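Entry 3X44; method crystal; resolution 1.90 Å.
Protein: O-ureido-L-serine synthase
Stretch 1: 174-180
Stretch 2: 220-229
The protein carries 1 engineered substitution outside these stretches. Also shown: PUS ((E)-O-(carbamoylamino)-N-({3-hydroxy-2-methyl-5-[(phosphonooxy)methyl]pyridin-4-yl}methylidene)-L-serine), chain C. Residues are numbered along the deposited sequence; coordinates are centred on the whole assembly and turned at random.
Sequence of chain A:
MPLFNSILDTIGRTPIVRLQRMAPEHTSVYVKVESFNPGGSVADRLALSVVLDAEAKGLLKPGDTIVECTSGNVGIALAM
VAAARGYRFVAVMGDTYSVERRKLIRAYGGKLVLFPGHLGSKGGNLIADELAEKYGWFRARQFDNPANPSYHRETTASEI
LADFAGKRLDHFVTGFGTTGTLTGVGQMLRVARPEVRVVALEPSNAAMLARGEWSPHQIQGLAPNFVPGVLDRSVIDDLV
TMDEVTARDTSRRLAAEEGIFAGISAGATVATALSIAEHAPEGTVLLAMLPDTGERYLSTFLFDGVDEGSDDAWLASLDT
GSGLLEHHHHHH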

# COMPACT_ATOMS: atom_id res chain seq x y z
N THR A 174 23.59 5.71 -8.76
CA THR A 174 23.92 5.32 -7.40
C THR A 174 25.42 5.36 -7.13
O THR A 174 26.24 5.25 -8.04
CB THR A 174 23.43 3.89 -7.10
OG1 THR A 174 23.84 3.51 -5.77
CG2 THR A 174 24.03 2.90 -8.09
N GLY A 175 25.76 5.54 -5.86
CA GLY A 175 27.16 5.51 -5.47
C GLY A 175 27.32 4.12 -4.89
O GLY A 175 26.45 3.26 -5.10
N PHE A 176 28.40 3.86 -4.18
CA PHE A 176 28.57 2.55 -3.59
C PHE A 176 29.56 2.47 -2.44
O PHE A 176 30.54 3.21 -2.40
CB PHE A 176 28.94 1.51 -4.66
CG PHE A 176 30.29 1.71 -5.27
CD1 PHE A 176 31.44 1.28 -4.61
CD2 PHE A 176 30.43 2.28 -6.53
CE1 PHE A 176 32.70 1.41 -5.19
CE2 PHE A 176 31.68 2.42 -7.14
CZ PHE A 176 32.82 1.98 -6.46
N GLY A 177 29.25 1.59 -1.50
CA GLY A 177 30.10 1.34 -0.35
C GLY A 177 30.42 -0.14 -0.50
O GLY A 177 31.53 -0.50 -0.89
N THR A 178 29.44 -0.99 -0.22
CA THR A 178 29.62 -2.43 -0.37
C THR A 178 29.31 -2.82 -1.82
O THR A 178 29.72 -3.89 -2.29
CB THR A 178 28.67 -3.22 0.55
OG1 THR A 178 27.31 -3.02 0.13
CG2 THR A 178 28.83 -2.76 1.99
N THR A 179 28.61 -1.93 -2.52
CA THR A 179 28.15 -2.11 -3.91
C THR A 179 26.96 -3.06 -3.98
O THR A 179 26.50 -3.42 -5.06
CB THR A 179 29.27 -2.62 -4.89
OG1 THR A 179 29.35 -4.05 -4.85
CG2 THR A 179 30.60 -2.01 -4.54
N GLY A 180 26.44 -3.45 -2.82
CA GLY A 180 25.29 -4.34 -2.81
C GLY A 180 24.09 -3.75 -3.54
O GLY A 180 23.35 -4.47 -4.21
N GLN A 220 30.40 10.17 3.55
CA GLN A 220 30.18 9.07 4.47
C GLN A 220 29.30 7.95 3.92
O GLN A 220 28.18 8.18 3.46
CB GLN A 220 29.60 9.60 5.79
CG GLN A 220 30.33 10.83 6.31
CD GLN A 220 30.30 10.98 7.82
OE1 GLN A 220 29.98 10.03 8.54
NE2 GLN A 220 30.65 12.16 8.31
N GLY A 221 29.83 6.73 3.97
CA GLY A 221 29.08 5.59 3.49
C GLY A 221 29.63 5.04 2.19
O GLY A 221 29.44 3.86 1.88
N LEU A 222 30.32 5.88 1.43
CA LEU A 222 30.87 5.45 0.15
C LEU A 222 32.35 5.14 0.16
O LEU A 222 33.09 5.47 1.10
CB LEU A 222 30.66 6.53 -0.92
CG LEU A 222 29.28 7.16 -1.10
CD1 LEU A 222 29.32 8.16 -2.24
CD2 LEU A 222 28.26 6.07 -1.38
N ALA A 223 32.76 4.49 -0.93
CA ALA A 223 34.13 4.15 -1.23
C ALA A 223 35.07 3.61 -0.16
O ALA A 223 35.86 4.36 0.43
CB ALA A 223 34.79 5.33 -1.92
N PRO A 224 34.98 2.30 0.13
CA PRO A 224 35.88 1.71 1.14
C PRO A 224 37.24 1.62 0.43
O PRO A 224 37.31 1.72 -0.79
CB PRO A 224 35.26 0.35 1.39
CG PRO A 224 34.60 0.00 0.09
CD PRO A 224 34.04 1.31 -0.41
N ASN A 225 38.33 1.42 1.18
CA ASN A 225 39.64 1.35 0.54
C ASN A 225 40.03 -0.02 -0.04
O ASN A 225 41.14 -0.50 0.17
CB ASN A 225 40.74 1.85 1.49
CG ASN A 225 40.68 1.20 2.86
OD1 ASN A 225 39.67 0.60 3.23
ND2 ASN A 225 41.77 1.30 3.61
N PHE A 226 39.09 -0.62 -0.77
CA PHE A 226 39.30 -1.91 -1.43
C PHE A 226 38.08 -2.16 -2.32
O PHE A 226 37.06 -1.49 -2.19
CB PHE A 226 39.46 -3.04 -0.40
CG PHE A 226 38.31 -3.17 0.57
CD1 PHE A 226 38.42 -2.68 1.87
CD2 PHE A 226 37.12 -3.79 0.19
CE1 PHE A 226 37.35 -2.79 2.78
CE2 PHE A 226 36.05 -3.90 1.09
CZ PHE A 226 36.17 -3.40 2.39
N VAL A 227 38.20 -3.11 -3.24
CA VAL A 227 37.08 -3.45 -4.12
C VAL A 227 36.32 -4.59 -3.45
O VAL A 227 36.86 -5.69 -3.28
CB VAL A 227 37.56 -3.90 -5.52
CG1 VAL A 227 36.36 -4.22 -6.40
CG2 VAL A 227 38.42 -2.81 -6.16
N PRO A 228 35.06 -4.34 -3.06
CA PRO A 228 34.23 -5.36 -2.40
C PRO A 228 33.99 -6.63 -3.21
O PRO A 228 33.80 -6.58 -4.42
CB PRO A 228 32.92 -4.62 -2.10
CG PRO A 228 33.26 -3.16 -2.18
CD PRO A 228 34.33 -3.07 -3.23
N GLY A 229 34.00 -7.76 -2.51
CA GLY A 229 33.79 -9.04 -3.16
C GLY A 229 32.43 -9.23 -3.82
O GLY A 229 32.33 -9.92 -4.83
N PUS C . 26.92 2.00 4.12
CA PUS C . 27.57 0.73 4.66
CB PUS C . 28.97 0.47 3.99
OG PUS C . 29.88 1.63 4.25
ND PUS C . 31.26 1.20 4.35
CE PUS C . 32.19 1.73 3.53
NZ2 PUS C . 31.81 2.35 2.39
OZ1 PUS C . 33.34 1.66 3.81
C PUS C . 27.74 0.88 6.19
O PUS C . 27.06 1.66 6.78
OT PUS C . 28.56 0.20 6.77
C2 PUS C . 25.20 5.77 2.51
C3 PUS C . 25.65 4.50 3.12
C4 PUS C . 26.05 3.40 2.24
C5 PUS C . 25.98 3.59 0.79
C6 PUS C . 25.51 4.88 0.27
C2A PUS C . 24.82 6.94 3.37
C4A PUS C . 26.69 2.15 2.81
C5A PUS C . 26.38 2.48 -0.18
N1 PUS C . 25.16 5.90 1.14
O3 PUS C . 25.61 4.35 4.46
O1P PUS C . 26.68 -0.48 0.50
O2P PUS C . 24.82 -0.79 -0.92
O3P PUS C . 26.78 0.23 -1.77
O4P PUS C . 25.37 1.42 -0.20
P PUS C . 25.92 0.09 -0.60

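Two loop segments of one chain meet, the first mostly through its main chain, the second through main chain together with the side chains of Leu 222, Pro 224 and Pro 228, and both hold the bound PUS. A single hydrogen bond joins them: Ala 223 N donates to Phe 176 O at 3.0 Å, nearly straight at 159°. The same carbonyl receives a CA-H...O contact, Leu 222 CA lying 3.4 Å from Phe 176 O; a second such contact runs the other way, Gly 177 CA to Gly 221 O at 3.4 Å. This closeness depends on glycine, since a CB on Gly 177 would sit 2.3 Å from Gly 221 O. Packing around Pro 228 closes the other end: its CB lies 3.3 Å from Thr 178 O, and its CG 3.7 Å from Thr 179 CG2. Gly 177 O, 3.1 Å from Pro 224 CD and 3.4 Å from Pro 228 CG, is buried against proline carbons and finds no hydrogen-bond partner. The ligand ties the segments together. Its phosphate accepts from Gly 177 N (2.8 Å to O3P), Thr 179 N (2.9 Å to O3P), Thr 178 N (2.9 Å to O1P) and Thr 178 OG1 (2.6 Å to O1P), while PUS NZ2 donates to Gly 221 O at 2.9 Å. Leu 222 CD2 approaches PUS C6 at 3.4 Å, and a CB on Gly 221 would clash with PUS C3.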